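Local coordinates for protein succinylglutamate desuccinylase (Chromobacterium violaceum, PDB 1YW4) that probably hydrolyses N-succinyl-L-glutamate to succinate and L-glutamate, the last step of the AST route of arginine breakdown, using one zinc ion per subunit, at residues W31-P34 and G35-E38; N102-M105 and N106-F109; S122-A125 and A126-T130; Y200-S203 and Q204-A208. All coordinates share one frame; numbering follows the deposited sequence.

Contact 1: W31-P34 and G35-E38; sequences WLAP and GCVE
One face of the Trp31 indole is covered by Val37, whose CB stands 3.6 Å from the centroid of the six-membered ring and only 6° off its normal, a CH-pi contact. At the edge of the indole, near its plane, Gly35 CA lies 3.9 Å from CZ3. The Val37 methyls spread over the ring system: CG2 comes nearest to CE2 and CD2, the bond shared by the two rings, while CG1 comes nearest to CH2. With CG beside the backbone N (chi1 -71°), the indole rises from its strand alongside Val37, with CZ3 next to Gly35 CA. Trp21, edge-to-face, and His10 add further rings around it.

The chain reverses through a type II turn from Ala33 to Cys36, closed by Cys36 N bonding to Ala33 O at 3.0 Å. Proline suits the second position because its fixed phi matches the turn, and Gly35 tolerates the positive phi (65°) of the third. Next to the turn, Leu32 and Ala33 both face Cys36, a classic beta bulge. Cys36 O accepts Leu32 N at 2.9 Å and also receives a CH...O contact from Trp31 CA at 3.3 Å. On the sheet face opposite Trp31 and Val37, Ala33 CB and Cys36 CB meet at 4.2 Å, both small enough to lie under helix 120-137.

Chemically, two backbone hydrogen bonds and apolar surfaces join 31-34 to 35-38 without a charged pair, which suits a largely buried place; Glu38 continues the ladder with Arg30, to which it also makes a long, weak ion pair.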
loop_
_atom_site.group_PDB
_atom_site.type_symbol
_atom_site.label_atom_id
_atom_site.label_comp_id
_atom_site.label_asym_id
_atom_site.label_seq_id
_atom_site.Cartn_x
_atom_site.Cartn_y
_atom_site.Cartn_z
ATOM N N TRP A 31 -21.136 4.294 -39.443
ATOM C CA TRP A 31 -19.894 3.537 -39.490
ATOM C C TRP A 31 -18.802 4.549 -39.788
ATOM O O TRP A 31 -18.775 5.148 -40.867
ATOM C CB TRP A 31 -19.963 2.466 -40.577
ATOM C CG TRP A 31 -20.896 1.375 -40.184
ATOM C CD1 TRP A 31 -22.241 1.314 -40.428
ATOM C CD2 TRP A 31 -20.586 0.247 -39.363
ATOM N NE1 TRP A 31 -22.786 0.219 -39.803
ATOM C CE2 TRP A 31 -21.792 -0.456 -39.144
ATOM C CE3 TRP A 31 -19.406 -0.238 -38.785
ATOM C CZ2 TRP A 31 -21.851 -1.623 -38.370
ATOM C CZ3 TRP A 31 -19.466 -1.397 -38.015
ATOM C CH2 TRP A 31 -20.683 -2.075 -37.819
ATOM N N LEU A 32 -17.919 4.748 -38.816
ATOM C CA LEU A 32 -16.837 5.716 -38.929
ATOM C C LEU A 32 -15.587 5.124 -39.553
ATOM O O LEU A 32 -14.749 5.852 -40.071
ATOM C CB LEU A 32 -16.500 6.265 -37.539
ATOM C CG LEU A 32 -17.643 6.894 -36.725
ATOM C CD1 LEU A 32 -17.099 7.355 -35.380
ATOM C CD2 LEU A 32 -18.252 8.075 -37.482
ATOM N N ALA A 33 -15.471 3.801 -39.492
ATOM C CA ALA A 33 -14.327 3.078 -40.045
ATOM C C ALA A 33 -14.692 1.610 -39.941
ATOM O O ALA A 33 -15.753 1.283 -39.419
ATOM C CB ALA A 33 -13.066 3.361 -39.229
ATOM N N PRO A 34 -13.834 0.709 -40.450
ATOM C CA PRO A 34 -14.156 -0.716 -40.361
ATOM C C PRO A 34 -14.344 -1.117 -38.906
ATOM O O PRO A 34 -13.522 -0.797 -38.051
ATOM C CB PRO A 34 -12.946 -1.379 -41.011
ATOM C CG PRO A 34 -12.543 -0.366 -42.056
ATOM C CD PRO A 34 -12.627 0.922 -41.272
ATOM N N GLY A 35 -15.444 -1.800 -38.615
ATOM C CA GLY A 35 -15.688 -2.215 -37.246
ATOM C C GLY A 35 -15.916 -1.114 -36.222
ATOM O O GLY A 35 -15.945 -1.403 -35.027
ATOM N N CYS A 36 -16.060 0.138 -36.654
ATOM C CA CYS A 36 -16.318 1.221 -35.706
ATOM C C CYS A 36 -17.639 1.872 -36.069
ATOM O O CYS A 36 -17.783 2.401 -37.170
ATOM C CB CYS A 36 -15.185 2.251 -35.749
ATOM S SG CYS A 36 -13.567 1.473 -35.376
ATOM N N VAL A 37 -18.593 1.839 -35.138
ATOM C CA VAL A 37 -19.914 2.405 -35.375
ATOM C C VAL A 37 -20.408 3.263 -34.198
ATOM O O VAL A 37 -20.372 2.854 -33.031
ATOM C CB VAL A 37 -20.955 1.269 -35.713
ATOM C CG1 VAL A 37 -21.080 0.290 -34.545
ATOM C CG2 VAL A 37 -22.315 1.885 -36.065
ATOM N N GLU A 38 -20.845 4.471 -34.531
ATOM C CA GLU A 38 -21.329 5.425 -33.551
ATOM C C GLU A 38 -22.850 5.534 -33.619
ATOM O O GLU A 38 -23.410 5.769 -34.692
ATOM C CB GLU A 38 -20.701 6.785 -33.840
ATOM C CG GLU A 38 -21.127 7.869 -32.893
ATOM C CD GLU A 38 -20.816 9.241 -33.442
ATOM O OE1 GLU A 38 -19.842 9.859 -32.981
ATOM O OE2 GLU A 38 -21.547 9.691 -34.348
#

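Contact 2: N102-M105 and N106-F109; sequences NYDM and NRLF
Arg107 runs past Tyr103 and Asp104 from its first carbon to its last nitrogen. CB lies 3.8 Å from Tyr103 CE1, at the edge of the phenol ring. CG and CD then pass the Asp104 side chain, CD reaching within 3.7 Å of Asp104 CB. A bend at chi3 (56°) brings the end of the chain over to the phenol, where Tyr103 OH stands above one guanidinium face, 3.0 Å from Arg107 NH1. The angle is too poor for a hydrogen bond there.

On the same tyrosine, Leu108 CG packs 3.7 Å from Tyr103 CD1. Asp104 OD1 is hydrogen-bonded to NE2 of His56, a zinc ligand, making Asp104 a second-shell residue that probably helps to orient the imidazole; the same OD1 takes a weak bond from Asn106 N at 2.8 Å. The turn is tightened by Leu108 N bonding to Met105 O at 2.8 Å. The selenomethionine Met105 rests its CG against Phe109 CE1, with SE oblique to that ring in a Met-aromatic contact.

The segments belong to the loop between helices 91-96 and 120-137. Met105, Leu108 and Phe109, all apolar, press on helix 120-137, while Asn106 touches His149 on strand 143-151 and accepts a hydrogen bond from Phe198 N, and its side chain is about 6 Å from the zinc ion.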
loop_
_atom_site.group_PDB
_atom_site.type_symbol
_atom_site.label_atom_id
_atom_site.label_comp_id
_atom_site.label_asym_id
_atom_site.label_seq_id
_atom_site.Cartn_x
_atom_site.Cartn_y
_atom_site.Cartn_z
ATOM N N ASN A 102 0.390 -10.213 -35.818
ATOM C CA ASN A 102 1.816 -9.927 -35.753
ATOM C C ASN A 102 2.273 -9.426 -34.395
ATOM O O ASN A 102 3.337 -9.807 -33.916
ATOM C CB ASN A 102 2.170 -8.885 -36.814
ATOM C CG ASN A 102 1.836 -9.344 -38.208
ATOM O OD1 ASN A 102 1.414 -8.549 -39.053
ATOM N ND2 ASN A 102 2.027 -10.631 -38.467
ATOM N N TYR A 103 1.455 -8.572 -33.784
ATOM C CA TYR A 103 1.776 -7.978 -32.491
ATOM C C TYR A 103 0.504 -7.726 -31.668
ATOM O O TYR A 103 -0.536 -7.352 -32.217
ATOM C CB TYR A 103 2.509 -6.662 -32.745
ATOM C CG TYR A 103 3.412 -6.189 -31.633
ATOM C CD1 TYR A 103 2.899 -5.497 -30.537
ATOM C CD2 TYR A 103 4.795 -6.385 -31.705
ATOM C CE1 TYR A 103 3.739 -5.001 -29.540
ATOM C CE2 TYR A 103 5.645 -5.894 -30.713
ATOM C CZ TYR A 103 5.108 -5.199 -29.638
ATOM O OH TYR A 103 5.940 -4.673 -28.682
ATOM N N ASP A 104 0.604 -7.943 -30.360
ATOM C CA ASP A 104 -0.502 -7.740 -29.424
ATOM C C ASP A 104 -0.963 -6.281 -29.512
ATOM O O ASP A 104 -0.236 -5.367 -29.111
ATOM C CB ASP A 104 -0.031 -8.053 -27.993
ATOM C CG ASP A 104 -1.163 -8.022 -26.969
ATOM O OD1 ASP A 104 -2.096 -7.206 -27.116
ATOM O OD2 ASP A 104 -1.103 -8.805 -25.997
HETATM N N MSE A 105 -2.167 -6.061 -30.030
HETATM C CA MSE A 105 -2.671 -4.704 -30.165
HETATM C C MSE A 105 -2.769 -3.987 -28.833
HETATM O O MSE A 105 -2.572 -2.773 -28.769
HETATM C CB MSE A 105 -4.032 -4.692 -30.862
HETATM C CG MSE A 105 -4.561 -3.286 -31.158
HETATM SE SE MSE A 105 -6.085 -3.319 -32.352
HETATM C CE MSE A 105 -5.133 -3.722 -33.982
ATOM N N ASN A 106 -3.057 -4.708 -27.754
ATOM C CA ASN A 106 -3.145 -4.003 -26.489
ATOM C C ASN A 106 -1.782 -3.677 -25.909
ATOM O O ASN A 106 -1.634 -3.431 -24.713
ATOM C CB ASN A 106 -4.006 -4.737 -25.469
ATOM C CG ASN A 106 -4.853 -3.767 -24.657
ATOM O OD1 ASN A 106 -5.131 -2.660 -25.123
ATOM N ND2 ASN A 106 -5.269 -4.169 -23.463
ATOM N N ARG A 107 -0.787 -3.690 -26.782
ATOM C CA ARG A 107 0.567 -3.316 -26.412
ATOM C C ARG A 107 0.967 -2.230 -27.416
ATOM O O ARG A 107 2.099 -1.748 -27.401
ATOM C CB ARG A 107 1.523 -4.503 -26.533
ATOM C CG ARG A 107 1.370 -5.564 -25.461
ATOM C CD ARG A 107 2.449 -6.617 -25.616
ATOM N NE ARG A 107 3.782 -6.009 -25.599
ATOM C CZ ARG A 107 4.890 -6.617 -26.015
ATOM N NH1 ARG A 107 6.056 -5.985 -25.961
ATOM N NH2 ARG A 107 4.826 -7.855 -26.494
ATOM N N LEU A 108 0.033 -1.848 -28.288
ATOM C CA LEU A 108 0.316 -0.831 -29.304
ATOM C C LEU A 108 -0.370 0.524 -29.120
ATOM O O LEU A 108 -0.231 1.416 -29.967
ATOM C CB LEU A 108 -0.015 -1.376 -30.691
ATOM C CG LEU A 108 0.901 -2.501 -31.190
ATOM C CD1 LEU A 108 0.361 -3.037 -32.503
ATOM C CD2 LEU A 108 2.332 -1.970 -31.370
ATOM N N PHE A 109 -1.116 0.677 -28.031
ATOM C CA PHE A 109 -1.779 1.941 -27.751
ATOM C C PHE A 109 -0.839 2.867 -26.972
ATOM O O PHE A 109 0.314 2.515 -26.705
ATOM C CB PHE A 109 -3.079 1.715 -26.965
ATOM C CG PHE A 109 -4.165 1.048 -27.768
ATOM C CD1 PHE A 109 -4.405 -0.321 -27.641
ATOM C CD2 PHE A 109 -4.940 1.793 -28.666
ATOM C CE1 PHE A 109 -5.403 -0.950 -28.396
ATOM C CE2 PHE A 109 -5.940 1.179 -29.431
ATOM C CZ PHE A 109 -6.173 -0.197 -29.297
#

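Contact 3: S122-A125 and A126-T130; sequences SVRA and AELET
Ala126 bonds back to Ser122, its N reaching Ser122 O at 3.1 Å, in the i to i+4 pattern that defines an alpha helix, and its small CB lies close beside the carbonyls of Ser122 and Val123. Glu127 continues the pattern by bonding to Val123 O. Its side chain, extended with CG anti to the backbone N (chi1 174°), reaches Arg124, one turn back: OE1 accepts Arg124 NH1 at 3.1 Å in a salt bridge. The nitrogen meets OE1 nearly head-on to the C-O bond, but the carboxylate is steeply turned against the guanidinium, their planes 71° apart, and OE1 is the oxygen that makes the bond.

Leu128 follows, its N bonded to Arg124 O at 2.9 Å. Leu128 CD2 sits over the centre of one face of the Arg124 guanidinium, 3.8 Å from Arg124 CZ, while the chain bend at Arg124 chi2 (62°) brings the guanidinium across the leucine. Glu129 N bonds to Ala125 O at 3.0 Å, and its CG lies against the same carbonyl. Glu129 OE2 accepts a hydrogen bond from Gly111 N. Thr130 N continues the pattern to Ala126 O.

Arginine suits position 124 because its flat head can use all its nitrogens: NE bonds to Ala89 O, NH1 also to Pro34 O, and NH2 weakly to Phe88 O. The Glu127 carboxylate probably offsets part of the charge, and these carbonyls with the leucine methyl fix the rotation of the group.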
loop_
_atom_site.group_PDB
_atom_site.type_symbol
_atom_site.label_atom_id
_atom_site.label_comp_id
_atom_site.label_asym_id
_atom_site.label_seq_id
_atom_site.Cartn_x
_atom_site.Cartn_y
_atom_site.Cartn_z
ATOM N N SER A 122 -0.644 -1.800 -36.002
ATOM C CA SER A 122 -0.179 -0.513 -35.492
ATOM C C SER A 122 -0.982 0.598 -36.162
ATOM O O SER A 122 -1.354 1.579 -35.526
ATOM C CB SER A 122 1.316 -0.309 -35.788
ATOM O OG SER A 122 2.095 -1.324 -35.187
ATOM N N VAL A 123 -1.236 0.445 -37.456
ATOM C CA VAL A 123 -2.022 1.435 -38.178
ATOM C C VAL A 123 -3.440 1.445 -37.586
ATOM O O VAL A 123 -4.038 2.501 -37.384
ATOM C CB VAL A 123 -2.092 1.099 -39.686
ATOM C CG1 VAL A 123 -2.981 2.109 -40.420
ATOM C CG2 VAL A 123 -0.675 1.124 -40.283
ATOM N N ARG A 124 -3.964 0.257 -37.308
ATOM C CA ARG A 124 -5.298 0.130 -36.747
ATOM C C ARG A 124 -5.367 0.739 -35.343
ATOM O O ARG A 124 -6.314 1.450 -35.005
ATOM C CB ARG A 124 -5.694 -1.343 -36.717
ATOM C CG ARG A 124 -7.012 -1.615 -36.024
ATOM C CD ARG A 124 -8.185 -0.944 -36.720
ATOM N NE ARG A 124 -9.428 -1.518 -36.201
ATOM C CZ ARG A 124 -10.642 -1.251 -36.660
ATOM N NH1 ARG A 124 -10.813 -0.398 -37.662
ATOM N NH2 ARG A 124 -11.687 -1.860 -36.123
ATOM N N ALA A 125 -4.361 0.467 -34.521
ATOM C CA ALA A 125 -4.325 1.019 -33.180
ATOM C C ALA A 125 -4.365 2.556 -33.232
ATOM O O ALA A 125 -5.097 3.190 -32.464
ATOM C CB ALA A 125 -3.053 0.548 -32.448
ATOM N N ALA A 126 -3.574 3.155 -34.128
ATOM C CA ALA A 126 -3.537 4.616 -34.256
ATOM C C ALA A 126 -4.886 5.172 -34.705
ATOM O O ALA A 126 -5.324 6.228 -34.250
ATOM C CB ALA A 126 -2.435 5.041 -35.248
ATOM N N GLU A 127 -5.549 4.439 -35.592
ATOM C CA GLU A 127 -6.860 4.851 -36.078
ATOM C C GLU A 127 -7.872 4.832 -34.927
ATOM O O GLU A 127 -8.681 5.752 -34.780
ATOM C CB GLU A 127 -7.309 3.914 -37.201
ATOM C CG GLU A 127 -8.725 4.158 -37.698
ATOM C CD GLU A 127 -9.097 3.240 -38.838
ATOM O OE1 GLU A 127 -9.210 2.018 -38.622
ATOM O OE2 GLU A 127 -9.275 3.738 -39.960
ATOM N N LEU A 128 -7.814 3.788 -34.106
ATOM C CA LEU A 128 -8.729 3.652 -32.975
ATOM C C LEU A 128 -8.495 4.743 -31.927
ATOM O O LEU A 128 -9.448 5.222 -31.296
ATOM C CB LEU A 128 -8.583 2.259 -32.347
ATOM C CG LEU A 128 -8.958 1.058 -33.237
ATOM C CD1 LEU A 128 -8.696 -0.227 -32.459
ATOM C CD2 LEU A 128 -10.427 1.128 -33.677
ATOM N N GLU A 129 -7.232 5.115 -31.722
ATOM C CA GLU A 129 -6.889 6.176 -30.769
ATOM C C GLU A 129 -7.526 7.475 -31.249
ATOM O O GLU A 129 -8.215 8.172 -30.508
ATOM C CB GLU A 129 -5.363 6.389 -30.694
ATOM C CG GLU A 129 -4.555 5.221 -30.134
ATOM C CD GLU A 129 -3.122 5.606 -29.791
ATOM O OE1 GLU A 129 -2.612 6.585 -30.374
ATOM O OE2 GLU A 129 -2.499 4.929 -28.945
ATOM N N THR A 130 -7.297 7.791 -32.515
ATOM C CA THR A 130 -7.833 9.015 -33.101
ATOM C C THR A 130 -9.361 9.073 -33.011
ATOM O O THR A 130 -9.919 10.076 -32.577
ATOM C CB THR A 130 -7.384 9.136 -34.565
ATOM O OG1 THR A 130 -5.951 9.147 -34.615
ATOM C CG2 THR A 130 -7.922 10.408 -35.192
#

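Contact 4: Y200-S203 and Q204-A208; sequences YFTS and QYCEA
The last turn of helix 198-205 is tied by Gln204 N to Tyr200 O at 2.8 Å and Tyr205 N to Phe201 O at 2.7 Å, after which Thr202 O receives both a weak bond from Cys206 N and a straighter one from Ala208 N (161°), while Glu207 ends the helical conformation with positive phi (42°), leading the chain on to strand 209-215.

Phe201 and Tyr205, one turn apart and pointing the same way, lie with planes 19° apart but slid so far that the rings barely overlap. Their closest atoms are Phe201 CE1 and Tyr205 CG, at 3.4 Å, and Tyr205 CB also sits over the Phe201 face. This is the C-terminal end of a helix in the catalytic domain, packed against helix 120-137 through Phe201, Tyr205 and Cys206, where bulky rings and a compact thiol fit. Cys206 SG comes obliquely to the Phe201 ring, 4.0 Å from CE2.

Gln204 lies alongside Tyr200, its CB over the ring, while Tyr200 OH is hydrogen-bonded to His167. A water accepts from Ser203 OG at 2.6 Å and donates to Gln204 OE1, bridging two polar residues that are neighbours in sequence.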
loop_
_atom_site.group_PDB
_atom_site.type_symbol
_atom_site.label_atom_id
_atom_site.label_comp_id
_atom_site.label_asym_id
_atom_site.label_seq_id
_atom_site.Cartn_x
_atom_site.Cartn_y
_atom_site.Cartn_z
ATOM N N TYR A 200 -5.649 2.788 -20.895
ATOM C CA TYR A 200 -4.737 3.798 -20.381
ATOM C C TYR A 200 -4.818 5.008 -21.318
ATOM O O TYR A 200 -4.945 6.147 -20.865
ATOM C CB TYR A 200 -3.297 3.283 -20.351
ATOM C CG TYR A 200 -2.324 4.351 -19.914
ATOM C CD1 TYR A 200 -2.350 4.841 -18.613
ATOM C CD2 TYR A 200 -1.427 4.920 -20.817
ATOM C CE1 TYR A 200 -1.516 5.873 -18.221
ATOM C CE2 TYR A 200 -0.586 5.952 -20.439
ATOM C CZ TYR A 200 -0.637 6.424 -19.138
ATOM O OH TYR A 200 0.182 7.449 -18.744
ATOM N N PHE A 201 -4.753 4.748 -22.625
ATOM C CA PHE A 201 -4.817 5.817 -23.623
ATOM C C PHE A 201 -6.032 6.716 -23.436
ATOM O O PHE A 201 -5.899 7.941 -23.385
ATOM C CB PHE A 201 -4.844 5.247 -25.050
ATOM C CG PHE A 201 -5.098 6.294 -26.107
ATOM C CD1 PHE A 201 -4.101 7.209 -26.457
ATOM C CD2 PHE A 201 -6.361 6.426 -26.685
ATOM C CE1 PHE A 201 -4.360 8.244 -27.361
ATOM C CE2 PHE A 201 -6.631 7.458 -27.590
ATOM C CZ PHE A 201 -5.629 8.369 -27.927
ATOM N N THR A 202 -7.220 6.125 -23.329
ATOM C CA THR A 202 -8.425 6.943 -23.174
ATOM C C THR A 202 -8.460 7.659 -21.827
ATOM O O THR A 202 -8.846 8.829 -21.739
ATOM C CB THR A 202 -9.721 6.110 -23.373
ATOM O OG1 THR A 202 -9.728 4.992 -22.482
ATOM C CG2 THR A 202 -9.810 5.610 -24.814
ATOM N N SER A 203 -8.033 6.969 -20.778
ATOM C CA SER A 203 -8.017 7.583 -19.455
ATOM C C SER A 203 -7.074 8.790 -19.403
ATOM O O SER A 203 -7.430 9.835 -18.865
ATOM C CB SER A 203 -7.589 6.562 -18.399
ATOM O OG SER A 203 -7.437 7.176 -17.137
ATOM N N GLN A 204 -5.882 8.646 -19.973
ATOM C CA GLN A 204 -4.897 9.717 -19.945
ATOM C C GLN A 204 -5.040 10.770 -21.047
ATOM O O GLN A 204 -5.109 11.967 -20.766
ATOM C CB GLN A 204 -3.490 9.120 -20.004
ATOM C CG GLN A 204 -2.385 10.065 -19.549
ATOM C CD GLN A 204 -2.636 10.630 -18.157
ATOM O OE1 GLN A 204 -2.983 9.898 -17.230
ATOM N NE2 GLN A 204 -2.451 11.939 -18.007
ATOM N N TYR A 205 -5.079 10.319 -22.294
ATOM C CA TYR A 205 -5.185 11.217 -23.434
ATOM C C TYR A 205 -6.558 11.854 -23.559
ATOM O O TYR A 205 -6.666 13.044 -23.840
ATOM C CB TYR A 205 -4.853 10.461 -24.718
ATOM C CG TYR A 205 -4.613 11.342 -25.920
ATOM C CD1 TYR A 205 -5.652 11.691 -26.785
ATOM C CD2 TYR A 205 -3.332 11.810 -26.208
ATOM C CE1 TYR A 205 -5.413 12.483 -27.917
ATOM C CE2 TYR A 205 -3.081 12.599 -27.326
ATOM C CZ TYR A 205 -4.123 12.929 -28.176
ATOM O OH TYR A 205 -3.859 13.678 -29.303
ATOM N N CYS A 206 -7.608 11.072 -23.343
ATOM C CA CYS A 206 -8.963 11.589 -23.462
ATOM C C CYS A 206 -9.519 11.907 -22.088
ATOM O O CYS A 206 -10.657 12.355 -21.960
ATOM C CB CYS A 206 -9.857 10.558 -24.150
ATOM S SG CYS A 206 -9.201 9.941 -25.712
ATOM N N GLU A 207 -8.688 11.684 -21.074
ATOM C CA GLU A 207 -9.043 11.900 -19.679
ATOM C C GLU A 207 -10.449 11.403 -19.366
ATOM O O GLU A 207 -11.268 12.118 -18.799
ATOM C CB GLU A 207 -8.873 13.380 -19.279
ATOM C CG GLU A 207 -9.708 14.377 -20.046
ATOM C CD GLU A 207 -9.420 15.822 -19.647
ATOM O OE1 GLU A 207 -10.179 16.714 -20.079
ATOM O OE2 GLU A 207 -8.437 16.065 -18.908
ATOM N N ALA A 208 -10.724 10.159 -19.741
ATOM C CA ALA A 208 -12.030 9.575 -19.474
ATOM C C ALA A 208 -11.907 8.512 -18.395
ATOM O O ALA A 208 -10.802 8.134 -18.005
ATOM C CB ALA A 208 -12.607 8.970 -20.744
HETATM O O HOH W 1 -5.044 8.100 -16.844
#

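From the N terminus the contacts follow one another in series; none nests in or crosses another. Contact 1 closes the hairpin of strands 27-33 and 36-39, contact 2 folds the loop before helix 120-137, contact 3 is a stretch of that helix, and contact 4 ends helix 198-205. Contact 3 touches each of the others. Cys36 SG packs on Leu128 CD2 and Ala33 on Glu127, tying the hairpin to the helix; Met105 CE meets Arg124 CG and Phe109 meets Glu129, bringing in the loop beside the zinc site; Phe201 CE2 lies against Glu129 O. Contacts 1 and 2, about 9 Å apart at nearest atoms, are thus connected through helix 120-137.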